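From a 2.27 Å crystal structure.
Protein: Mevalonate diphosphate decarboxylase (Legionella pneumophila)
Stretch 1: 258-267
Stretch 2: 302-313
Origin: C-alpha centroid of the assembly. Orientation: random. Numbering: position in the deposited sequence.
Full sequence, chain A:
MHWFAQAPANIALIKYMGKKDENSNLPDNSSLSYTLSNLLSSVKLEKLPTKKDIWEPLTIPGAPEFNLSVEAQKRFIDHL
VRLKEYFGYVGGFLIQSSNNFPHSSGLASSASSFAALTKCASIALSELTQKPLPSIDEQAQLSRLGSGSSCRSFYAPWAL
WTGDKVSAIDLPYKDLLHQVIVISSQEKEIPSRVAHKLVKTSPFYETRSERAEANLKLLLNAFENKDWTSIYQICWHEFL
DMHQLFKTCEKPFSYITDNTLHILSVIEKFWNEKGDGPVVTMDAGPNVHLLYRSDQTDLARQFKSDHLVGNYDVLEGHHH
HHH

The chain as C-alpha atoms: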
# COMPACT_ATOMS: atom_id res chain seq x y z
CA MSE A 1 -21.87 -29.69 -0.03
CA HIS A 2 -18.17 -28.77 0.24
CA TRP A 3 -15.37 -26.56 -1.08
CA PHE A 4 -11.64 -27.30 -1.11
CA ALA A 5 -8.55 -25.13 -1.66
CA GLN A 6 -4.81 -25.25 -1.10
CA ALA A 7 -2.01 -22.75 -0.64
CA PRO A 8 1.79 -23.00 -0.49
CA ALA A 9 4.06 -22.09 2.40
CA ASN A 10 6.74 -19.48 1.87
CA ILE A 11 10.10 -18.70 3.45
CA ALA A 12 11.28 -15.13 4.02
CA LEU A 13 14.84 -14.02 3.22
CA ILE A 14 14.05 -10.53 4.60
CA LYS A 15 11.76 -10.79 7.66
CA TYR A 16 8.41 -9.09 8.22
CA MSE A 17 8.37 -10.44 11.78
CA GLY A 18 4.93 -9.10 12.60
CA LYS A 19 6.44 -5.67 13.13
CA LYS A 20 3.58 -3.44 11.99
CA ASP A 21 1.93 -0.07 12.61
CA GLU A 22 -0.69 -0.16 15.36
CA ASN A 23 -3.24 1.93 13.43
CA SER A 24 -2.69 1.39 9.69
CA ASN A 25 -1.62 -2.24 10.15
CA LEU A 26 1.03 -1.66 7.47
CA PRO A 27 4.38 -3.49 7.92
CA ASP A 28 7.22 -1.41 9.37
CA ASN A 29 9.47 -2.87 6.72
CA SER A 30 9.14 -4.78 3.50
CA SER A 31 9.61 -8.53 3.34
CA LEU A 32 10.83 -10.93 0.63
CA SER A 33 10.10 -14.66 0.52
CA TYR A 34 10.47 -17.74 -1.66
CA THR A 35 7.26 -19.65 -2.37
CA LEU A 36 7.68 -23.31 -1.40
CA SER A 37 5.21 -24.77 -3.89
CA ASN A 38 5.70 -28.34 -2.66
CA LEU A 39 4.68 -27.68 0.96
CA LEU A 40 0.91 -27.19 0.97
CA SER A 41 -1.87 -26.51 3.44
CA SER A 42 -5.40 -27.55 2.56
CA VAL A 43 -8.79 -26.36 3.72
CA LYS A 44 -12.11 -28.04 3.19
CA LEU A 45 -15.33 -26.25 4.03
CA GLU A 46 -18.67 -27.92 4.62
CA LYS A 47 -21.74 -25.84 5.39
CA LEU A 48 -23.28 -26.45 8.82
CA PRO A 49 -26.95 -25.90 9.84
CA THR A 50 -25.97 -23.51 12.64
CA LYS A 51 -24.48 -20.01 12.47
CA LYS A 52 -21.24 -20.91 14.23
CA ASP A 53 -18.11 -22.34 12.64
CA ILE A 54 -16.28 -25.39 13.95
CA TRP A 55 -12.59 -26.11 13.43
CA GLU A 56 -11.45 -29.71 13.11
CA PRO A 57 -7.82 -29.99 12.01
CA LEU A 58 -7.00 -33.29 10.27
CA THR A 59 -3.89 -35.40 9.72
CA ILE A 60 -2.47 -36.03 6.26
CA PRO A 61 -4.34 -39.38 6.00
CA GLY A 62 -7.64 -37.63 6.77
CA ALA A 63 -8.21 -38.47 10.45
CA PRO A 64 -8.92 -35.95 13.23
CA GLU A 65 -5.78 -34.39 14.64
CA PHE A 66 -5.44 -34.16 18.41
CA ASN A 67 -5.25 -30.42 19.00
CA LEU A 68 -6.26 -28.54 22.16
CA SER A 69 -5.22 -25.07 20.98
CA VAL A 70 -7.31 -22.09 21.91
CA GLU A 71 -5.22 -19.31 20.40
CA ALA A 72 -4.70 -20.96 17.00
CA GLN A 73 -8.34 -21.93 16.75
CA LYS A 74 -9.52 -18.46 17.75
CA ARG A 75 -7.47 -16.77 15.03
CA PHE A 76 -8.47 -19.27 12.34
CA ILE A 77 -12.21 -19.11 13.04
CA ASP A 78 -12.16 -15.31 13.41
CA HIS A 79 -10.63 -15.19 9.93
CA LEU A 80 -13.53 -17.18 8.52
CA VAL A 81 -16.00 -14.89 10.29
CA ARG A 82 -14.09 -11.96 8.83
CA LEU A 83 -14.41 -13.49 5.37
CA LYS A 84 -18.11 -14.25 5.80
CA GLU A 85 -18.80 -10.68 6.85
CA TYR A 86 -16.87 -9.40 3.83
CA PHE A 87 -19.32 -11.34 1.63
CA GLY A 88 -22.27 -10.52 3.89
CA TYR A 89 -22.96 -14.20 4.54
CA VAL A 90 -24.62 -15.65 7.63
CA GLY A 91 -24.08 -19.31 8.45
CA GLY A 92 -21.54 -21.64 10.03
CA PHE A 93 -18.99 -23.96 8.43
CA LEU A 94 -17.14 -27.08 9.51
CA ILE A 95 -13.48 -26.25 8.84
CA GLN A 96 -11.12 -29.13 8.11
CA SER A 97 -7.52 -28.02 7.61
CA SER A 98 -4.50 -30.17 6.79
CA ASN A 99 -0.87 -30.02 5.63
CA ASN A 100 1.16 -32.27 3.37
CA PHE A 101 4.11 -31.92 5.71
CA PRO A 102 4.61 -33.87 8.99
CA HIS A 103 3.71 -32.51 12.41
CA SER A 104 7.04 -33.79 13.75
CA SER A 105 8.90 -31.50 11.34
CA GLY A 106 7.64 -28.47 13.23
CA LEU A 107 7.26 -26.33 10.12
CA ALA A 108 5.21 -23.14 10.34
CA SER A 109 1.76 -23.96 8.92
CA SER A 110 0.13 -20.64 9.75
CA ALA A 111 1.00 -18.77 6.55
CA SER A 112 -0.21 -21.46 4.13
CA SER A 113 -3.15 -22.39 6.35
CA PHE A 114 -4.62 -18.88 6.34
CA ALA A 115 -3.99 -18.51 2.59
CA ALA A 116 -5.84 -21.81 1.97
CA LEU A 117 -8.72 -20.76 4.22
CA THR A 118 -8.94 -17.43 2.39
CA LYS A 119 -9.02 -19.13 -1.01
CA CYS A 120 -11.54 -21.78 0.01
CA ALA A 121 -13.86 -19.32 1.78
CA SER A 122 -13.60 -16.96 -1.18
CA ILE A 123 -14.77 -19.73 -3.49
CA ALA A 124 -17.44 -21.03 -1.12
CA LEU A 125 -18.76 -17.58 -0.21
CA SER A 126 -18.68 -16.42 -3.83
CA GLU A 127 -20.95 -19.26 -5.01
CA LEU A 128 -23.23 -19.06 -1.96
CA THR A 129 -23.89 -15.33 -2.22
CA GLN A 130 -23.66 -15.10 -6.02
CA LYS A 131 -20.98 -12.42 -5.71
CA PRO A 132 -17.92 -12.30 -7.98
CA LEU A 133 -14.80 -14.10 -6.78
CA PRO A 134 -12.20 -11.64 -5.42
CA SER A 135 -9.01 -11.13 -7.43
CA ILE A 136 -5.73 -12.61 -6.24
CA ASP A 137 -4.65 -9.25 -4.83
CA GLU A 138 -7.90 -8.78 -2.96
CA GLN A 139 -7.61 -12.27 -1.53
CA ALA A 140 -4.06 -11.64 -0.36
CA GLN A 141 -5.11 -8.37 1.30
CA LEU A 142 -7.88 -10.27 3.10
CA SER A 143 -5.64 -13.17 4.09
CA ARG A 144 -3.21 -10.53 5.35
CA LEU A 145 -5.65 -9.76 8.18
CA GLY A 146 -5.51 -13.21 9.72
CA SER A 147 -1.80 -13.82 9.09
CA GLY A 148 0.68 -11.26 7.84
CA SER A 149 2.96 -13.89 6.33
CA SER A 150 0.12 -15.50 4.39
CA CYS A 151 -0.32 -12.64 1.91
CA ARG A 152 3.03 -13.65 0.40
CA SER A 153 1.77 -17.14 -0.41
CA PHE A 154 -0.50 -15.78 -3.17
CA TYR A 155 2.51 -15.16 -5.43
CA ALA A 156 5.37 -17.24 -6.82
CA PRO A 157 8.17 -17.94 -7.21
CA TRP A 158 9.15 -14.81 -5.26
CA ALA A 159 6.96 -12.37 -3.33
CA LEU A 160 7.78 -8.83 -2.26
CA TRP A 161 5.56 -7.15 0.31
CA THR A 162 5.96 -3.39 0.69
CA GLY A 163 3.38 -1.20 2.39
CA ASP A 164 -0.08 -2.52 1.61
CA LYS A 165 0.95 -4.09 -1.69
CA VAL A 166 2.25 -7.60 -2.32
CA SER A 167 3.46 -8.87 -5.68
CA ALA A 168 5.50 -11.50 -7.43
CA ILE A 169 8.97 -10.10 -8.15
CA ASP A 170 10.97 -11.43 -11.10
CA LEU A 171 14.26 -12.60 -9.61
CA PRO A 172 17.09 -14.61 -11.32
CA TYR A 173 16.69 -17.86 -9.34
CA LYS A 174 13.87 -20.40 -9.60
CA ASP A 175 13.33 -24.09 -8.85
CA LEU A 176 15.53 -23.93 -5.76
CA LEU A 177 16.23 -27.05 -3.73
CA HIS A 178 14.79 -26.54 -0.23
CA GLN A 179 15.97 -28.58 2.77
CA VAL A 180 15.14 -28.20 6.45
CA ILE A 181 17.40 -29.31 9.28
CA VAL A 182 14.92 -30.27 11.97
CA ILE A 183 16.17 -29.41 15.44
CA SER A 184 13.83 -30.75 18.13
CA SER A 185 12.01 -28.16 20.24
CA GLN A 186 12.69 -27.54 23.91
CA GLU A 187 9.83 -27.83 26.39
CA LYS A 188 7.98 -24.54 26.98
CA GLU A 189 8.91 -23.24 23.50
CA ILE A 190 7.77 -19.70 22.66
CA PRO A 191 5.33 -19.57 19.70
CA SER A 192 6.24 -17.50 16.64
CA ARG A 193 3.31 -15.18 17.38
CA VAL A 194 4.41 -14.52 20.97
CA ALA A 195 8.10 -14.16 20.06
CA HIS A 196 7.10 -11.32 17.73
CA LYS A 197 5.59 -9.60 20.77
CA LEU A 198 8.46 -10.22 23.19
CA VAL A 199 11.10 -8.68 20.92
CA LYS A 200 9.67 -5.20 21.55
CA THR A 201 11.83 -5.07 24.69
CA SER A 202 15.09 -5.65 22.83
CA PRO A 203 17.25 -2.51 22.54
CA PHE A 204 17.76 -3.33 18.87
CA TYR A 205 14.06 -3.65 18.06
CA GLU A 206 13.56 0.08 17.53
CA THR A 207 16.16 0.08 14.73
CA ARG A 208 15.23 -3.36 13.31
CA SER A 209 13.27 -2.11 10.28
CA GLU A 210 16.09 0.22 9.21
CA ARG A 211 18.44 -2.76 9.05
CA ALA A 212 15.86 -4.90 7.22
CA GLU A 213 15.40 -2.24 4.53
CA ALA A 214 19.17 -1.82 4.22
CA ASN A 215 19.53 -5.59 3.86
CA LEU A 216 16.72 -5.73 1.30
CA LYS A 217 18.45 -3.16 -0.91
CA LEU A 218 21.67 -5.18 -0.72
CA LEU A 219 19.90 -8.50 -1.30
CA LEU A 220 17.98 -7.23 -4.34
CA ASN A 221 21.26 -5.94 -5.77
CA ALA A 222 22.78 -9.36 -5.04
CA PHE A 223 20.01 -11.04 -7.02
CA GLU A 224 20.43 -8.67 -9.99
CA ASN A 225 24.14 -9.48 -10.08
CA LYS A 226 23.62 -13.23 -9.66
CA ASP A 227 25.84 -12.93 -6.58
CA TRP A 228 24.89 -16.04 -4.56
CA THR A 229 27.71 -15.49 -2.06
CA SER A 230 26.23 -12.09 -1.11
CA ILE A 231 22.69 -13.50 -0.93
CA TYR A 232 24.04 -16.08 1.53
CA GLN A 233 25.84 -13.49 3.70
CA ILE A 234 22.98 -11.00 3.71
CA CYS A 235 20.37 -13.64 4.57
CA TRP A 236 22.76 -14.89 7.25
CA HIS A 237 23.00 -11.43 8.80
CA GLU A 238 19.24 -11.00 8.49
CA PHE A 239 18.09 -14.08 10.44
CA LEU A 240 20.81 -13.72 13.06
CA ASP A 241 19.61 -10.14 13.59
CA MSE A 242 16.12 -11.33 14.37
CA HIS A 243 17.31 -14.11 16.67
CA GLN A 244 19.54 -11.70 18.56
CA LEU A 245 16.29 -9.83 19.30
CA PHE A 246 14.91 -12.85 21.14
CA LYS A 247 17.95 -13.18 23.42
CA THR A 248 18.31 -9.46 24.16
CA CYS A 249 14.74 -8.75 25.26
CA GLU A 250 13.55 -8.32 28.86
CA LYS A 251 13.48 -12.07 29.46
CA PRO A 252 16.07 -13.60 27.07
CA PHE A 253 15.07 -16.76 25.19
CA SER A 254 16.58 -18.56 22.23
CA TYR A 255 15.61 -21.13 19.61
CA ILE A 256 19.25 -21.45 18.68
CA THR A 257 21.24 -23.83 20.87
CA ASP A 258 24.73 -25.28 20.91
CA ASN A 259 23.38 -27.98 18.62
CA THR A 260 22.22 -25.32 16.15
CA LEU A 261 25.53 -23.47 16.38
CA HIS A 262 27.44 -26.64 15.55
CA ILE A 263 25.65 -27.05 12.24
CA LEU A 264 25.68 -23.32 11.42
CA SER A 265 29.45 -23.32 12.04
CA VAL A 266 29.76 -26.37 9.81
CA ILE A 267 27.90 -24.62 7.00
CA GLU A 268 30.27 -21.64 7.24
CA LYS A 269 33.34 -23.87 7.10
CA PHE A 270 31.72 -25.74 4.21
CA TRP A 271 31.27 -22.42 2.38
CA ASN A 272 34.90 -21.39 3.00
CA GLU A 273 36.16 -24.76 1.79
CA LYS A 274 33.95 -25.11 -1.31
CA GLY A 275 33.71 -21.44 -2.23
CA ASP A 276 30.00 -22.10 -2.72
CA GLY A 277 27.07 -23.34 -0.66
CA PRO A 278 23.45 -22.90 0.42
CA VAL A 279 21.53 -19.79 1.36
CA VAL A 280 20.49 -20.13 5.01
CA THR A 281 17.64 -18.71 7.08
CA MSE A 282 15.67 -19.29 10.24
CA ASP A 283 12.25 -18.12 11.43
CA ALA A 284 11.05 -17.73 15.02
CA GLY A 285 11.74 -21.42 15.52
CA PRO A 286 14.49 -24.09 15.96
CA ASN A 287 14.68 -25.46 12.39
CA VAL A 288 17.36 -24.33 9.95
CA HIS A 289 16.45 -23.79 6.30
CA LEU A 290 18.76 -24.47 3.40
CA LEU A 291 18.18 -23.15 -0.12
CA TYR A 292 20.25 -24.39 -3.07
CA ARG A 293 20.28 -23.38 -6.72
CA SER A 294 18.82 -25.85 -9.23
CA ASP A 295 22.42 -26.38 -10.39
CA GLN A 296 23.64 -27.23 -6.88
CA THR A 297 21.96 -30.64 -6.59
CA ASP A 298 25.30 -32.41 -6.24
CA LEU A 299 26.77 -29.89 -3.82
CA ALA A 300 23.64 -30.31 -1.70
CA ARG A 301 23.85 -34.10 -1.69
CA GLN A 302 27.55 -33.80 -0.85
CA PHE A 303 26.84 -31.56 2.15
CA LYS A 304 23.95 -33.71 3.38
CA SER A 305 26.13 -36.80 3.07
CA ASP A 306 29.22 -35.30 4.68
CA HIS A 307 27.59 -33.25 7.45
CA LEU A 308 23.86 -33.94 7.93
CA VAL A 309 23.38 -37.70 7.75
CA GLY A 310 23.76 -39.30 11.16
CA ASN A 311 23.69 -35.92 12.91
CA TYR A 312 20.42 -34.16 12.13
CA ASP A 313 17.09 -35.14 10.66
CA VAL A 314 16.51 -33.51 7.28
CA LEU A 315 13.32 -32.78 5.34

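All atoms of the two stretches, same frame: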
# COMPACT_ATOMS: atom_id res chain seq x y z
N ASP A 258 23.39 -24.84 21.26
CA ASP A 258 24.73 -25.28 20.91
C ASP A 258 24.63 -26.26 19.75
O ASP A 258 25.51 -26.31 18.89
CB ASP A 258 25.41 -25.94 22.12
CG ASP A 258 24.62 -27.11 22.68
OD1 ASP A 258 23.37 -27.04 22.70
OD2 ASP A 258 25.25 -28.11 23.10
N ASN A 259 23.55 -27.03 19.71
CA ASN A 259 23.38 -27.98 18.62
C ASN A 259 23.24 -27.21 17.31
O ASN A 259 23.87 -27.54 16.30
CB ASN A 259 22.15 -28.85 18.88
CG ASN A 259 22.02 -29.97 17.88
OD1 ASN A 259 23.01 -30.53 17.42
ND2 ASN A 259 20.78 -30.33 17.54
N THR A 260 22.43 -26.15 17.33
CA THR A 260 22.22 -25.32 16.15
C THR A 260 23.53 -24.68 15.71
O THR A 260 23.87 -24.69 14.53
CB THR A 260 21.22 -24.18 16.45
OG1 THR A 260 20.15 -24.69 17.25
CG2 THR A 260 20.67 -23.60 15.15
N LEU A 261 24.26 -24.12 16.67
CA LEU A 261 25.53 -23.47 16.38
C LEU A 261 26.54 -24.41 15.73
O LEU A 261 27.32 -24.00 14.87
CB LEU A 261 26.11 -22.86 17.66
CG LEU A 261 25.26 -21.75 18.31
CD1 LEU A 261 25.85 -21.35 19.64
CD2 LEU A 261 25.19 -20.54 17.36
N HIS A 262 26.52 -25.67 16.12
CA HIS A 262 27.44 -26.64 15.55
C HIS A 262 27.20 -26.73 14.05
O HIS A 262 28.14 -26.61 13.27
CB HIS A 262 27.25 -28.02 16.20
CG HIS A 262 27.57 -28.04 17.66
ND1 HIS A 262 27.05 -28.98 18.53
CD2 HIS A 262 28.37 -27.24 18.41
CE1 HIS A 262 27.52 -28.76 19.75
NE2 HIS A 262 28.32 -27.71 19.70
N ILE A 263 25.95 -26.91 13.65
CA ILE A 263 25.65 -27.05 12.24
C ILE A 263 25.80 -25.74 11.46
O ILE A 263 26.17 -25.74 10.29
CB ILE A 263 24.24 -27.68 12.02
CG1 ILE A 263 24.06 -28.04 10.55
CG2 ILE A 263 23.14 -26.73 12.49
CD1 ILE A 263 25.19 -28.92 9.98
N LEU A 264 25.51 -24.61 12.10
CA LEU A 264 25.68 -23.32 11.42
C LEU A 264 27.18 -23.12 11.16
O LEU A 264 27.57 -22.69 10.08
CB LEU A 264 25.14 -22.17 12.28
CG LEU A 264 23.62 -22.12 12.45
CD1 LEU A 264 23.22 -20.90 13.26
CD2 LEU A 264 22.96 -22.10 11.08
N SER A 265 28.00 -23.44 12.16
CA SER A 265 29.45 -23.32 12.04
C SER A 265 29.95 -24.24 10.93
O SER A 265 30.84 -23.88 10.17
CB SER A 265 30.11 -23.72 13.37
OG SER A 265 31.52 -23.72 13.26
N VAL A 266 29.37 -25.43 10.84
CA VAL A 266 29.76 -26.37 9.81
C VAL A 266 29.45 -25.80 8.43
O VAL A 266 30.25 -25.91 7.51
CB VAL A 266 29.05 -27.73 10.01
CG1 VAL A 266 29.15 -28.58 8.75
CG2 VAL A 266 29.68 -28.48 11.18
N ILE A 267 28.28 -25.19 8.29
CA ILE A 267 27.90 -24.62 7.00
C ILE A 267 28.89 -23.52 6.59
O ILE A 267 29.27 -23.44 5.42
CB ILE A 267 26.46 -24.04 7.05
CG1 ILE A 267 25.46 -25.19 7.18
CG2 ILE A 267 26.17 -23.24 5.80
CD1 ILE A 267 24.05 -24.76 7.54
N GLN A 302 26.23 -33.66 -1.45
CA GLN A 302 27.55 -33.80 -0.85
C GLN A 302 27.56 -33.26 0.59
O GLN A 302 28.16 -33.85 1.48
CB GLN A 302 28.59 -33.07 -1.70
CG GLN A 302 30.00 -33.08 -1.12
CD GLN A 302 31.00 -32.32 -1.99
OE1 GLN A 302 32.17 -32.17 -1.63
NE2 GLN A 302 30.55 -31.84 -3.15
N PHE A 303 26.89 -32.13 0.81
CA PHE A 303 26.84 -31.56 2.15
C PHE A 303 25.97 -32.40 3.09
O PHE A 303 26.31 -32.60 4.26
CB PHE A 303 26.33 -30.11 2.10
CG PHE A 303 26.26 -29.46 3.44
CD1 PHE A 303 25.10 -29.55 4.21
CD2 PHE A 303 27.36 -28.81 3.97
CE1 PHE A 303 25.05 -29.01 5.50
CE2 PHE A 303 27.33 -28.26 5.26
CZ PHE A 303 26.17 -28.37 6.03
N LYS A 304 24.84 -32.89 2.58
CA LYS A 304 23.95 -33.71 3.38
C LYS A 304 24.69 -34.98 3.79
O LYS A 304 24.64 -35.41 4.95
CB LYS A 304 22.71 -34.08 2.57
CG LYS A 304 21.76 -35.06 3.25
CD LYS A 304 20.53 -35.30 2.38
CE LYS A 304 19.49 -36.14 3.09
NZ LYS A 304 18.16 -36.14 2.38
N SER A 305 25.38 -35.58 2.83
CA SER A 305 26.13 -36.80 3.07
C SER A 305 27.25 -36.57 4.08
O SER A 305 27.35 -37.28 5.08
CB SER A 305 26.75 -37.31 1.76
OG SER A 305 25.75 -37.67 0.81
N ASP A 306 28.09 -35.57 3.82
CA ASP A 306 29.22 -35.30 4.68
C ASP A 306 28.96 -34.61 6.02
O ASP A 306 29.79 -34.71 6.93
CB ASP A 306 30.30 -34.50 3.92
CG ASP A 306 30.86 -35.26 2.73
OD1 ASP A 306 30.76 -36.50 2.70
OD2 ASP A 306 31.40 -34.60 1.81
N HIS A 307 27.83 -33.93 6.18
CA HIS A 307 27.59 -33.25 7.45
C HIS A 307 26.21 -33.34 8.10
O HIS A 307 26.06 -32.97 9.26
CB HIS A 307 27.97 -31.76 7.33
CG HIS A 307 29.38 -31.53 6.89
ND1 HIS A 307 29.74 -31.38 5.57
CD2 HIS A 307 30.53 -31.43 7.60
CE1 HIS A 307 31.04 -31.19 5.48
NE2 HIS A 307 31.55 -31.22 6.70
N LEU A 308 25.22 -33.83 7.37
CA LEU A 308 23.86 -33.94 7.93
C LEU A 308 23.47 -35.35 8.36
O LEU A 308 22.96 -35.56 9.46
CB LEU A 308 22.85 -33.41 6.92
CG LEU A 308 22.35 -31.97 7.07
CD1 LEU A 308 23.37 -31.12 7.81
CD2 LEU A 308 22.05 -31.41 5.69
N VAL A 309 23.70 -36.31 7.47
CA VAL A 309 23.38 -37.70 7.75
C VAL A 309 24.03 -38.17 9.05
O VAL A 309 25.23 -37.96 9.27
CB VAL A 309 23.85 -38.60 6.61
CG1 VAL A 309 23.68 -40.05 6.98
CG2 VAL A 309 23.08 -38.26 5.34
N GLY A 310 23.24 -38.80 9.90
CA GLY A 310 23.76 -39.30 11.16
C GLY A 310 23.86 -38.26 12.26
O GLY A 310 24.16 -38.60 13.41
N ASN A 311 23.60 -37.00 11.92
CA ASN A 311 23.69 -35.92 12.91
C ASN A 311 22.39 -35.17 13.13
O ASN A 311 22.03 -34.85 14.26
CB ASN A 311 24.77 -34.94 12.50
CG ASN A 311 26.09 -35.61 12.26
OD1 ASN A 311 26.52 -36.44 13.06
ND2 ASN A 311 26.74 -35.25 11.16
N TYR A 312 21.68 -34.88 12.04
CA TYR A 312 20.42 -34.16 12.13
C TYR A 312 19.41 -34.76 11.18
O TYR A 312 19.77 -35.33 10.16
CB TYR A 312 20.60 -32.69 11.74
CG TYR A 312 21.66 -31.94 12.51
CD1 TYR A 312 23.01 -32.06 12.17
CD2 TYR A 312 21.32 -31.11 13.57
CE1 TYR A 312 23.99 -31.38 12.88
CE2 TYR A 312 22.29 -30.41 14.28
CZ TYR A 312 23.62 -30.55 13.94
OH TYR A 312 24.58 -29.87 14.65
N ASP A 313 18.13 -34.64 11.53
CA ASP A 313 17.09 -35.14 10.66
C ASP A 313 16.94 -34.05 9.60
O ASP A 313 17.08 -32.87 9.91
CB ASP A 313 15.77 -35.32 11.40
CG ASP A 313 15.75 -36.57 12.26
OD1 ASP A 313 16.28 -37.61 11.82
OD2 ASP A 313 15.19 -36.50 13.38

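Two helical segments far apart in the chain meet here without lying flush. Stretch 1 is helix throughout, and stretch 2 begins as helix and then unwinds into a loop that swings out and returns to place Y312 against the first helix. The two helix axes come no closer than 11.3 Å, and their N-to-C directions differ by 134°, nearer antiparallel than parallel. At that spacing the backbones leave room for large side chains, and the gap is filled by an aromatic ring from each part of stretch 2, F303 from the helix and Y312 from the loop. The nearest CA pair, V266 CA and H307 CA, is still 7.6 Å apart, and 375 Å² is buried in total.

Y312 covers the most surface of any residue in the contact, and it does two jobs. Its ring lies against I263, with CG1 of the isoleucine over one face and I263 CB 3.5 Å from Y312 CZ, a close apolar fit. Its hydroxyl then reaches the helix backbone: Y312 OH donates a hydrogen bond to N259 O at 2.9 Å. Within its own helix N259 O also accepts two weak bonds, from H262 N at 3.2 Å and from I263 N at 3.4 Å. The tyrosine thus adds a shorter bond to a carbonyl whose bonds within the helix are weak. Beside it, N259 OD1 approaches Y312 CE2 at 3.2 Å, so the asparagine side chain flanks the ring while its main chain takes the bond.

I263 is the hub on the helix side. Its CA-to-CB bond points toward stretch 2, with t at chi1 and p at chi2, and I263 CD1 reaches L308 CD1 at 3.6 Å and F303 CZ at 4.1 Å. One branched residue therefore touches the loop tyrosine and two side chains of the preceding segment, tying both parts of stretch 2 to the same point.

F303 closes the other end. It has its CA-to-CB bond toward stretch 1 and chi1 in t; I267 CG1 lies 3.5 Å from F303 CZ and V266 CG1 lies 3.9 Å from F303 CE2. These contacts are purely apolar, and the aliphatic groups meet the ring obliquely. V266 also packs against H307, with V266 CG1 coming within 3.4 Å of H307 CD2, so a single methyl contacts two rings.

The path that brings Y312 into place is itself well bonded. A wider pi-type turn spans 304-308, with V309 N bonded to K304 O at 2.8 Å. Beyond it G310 takes a positive phi of 82°, a conformation in which a CB would be jammed against the preceding carbonyl oxygen. N311 ND2 then donates to H307 O at 3.0 Å, and Y312 N to L308 O, also at 3.0 Å, holding the loop close to the segment it has just left. The rule to read is economical: apolar contacts fill the gap, and one directed hydrogen bond anchors the loop.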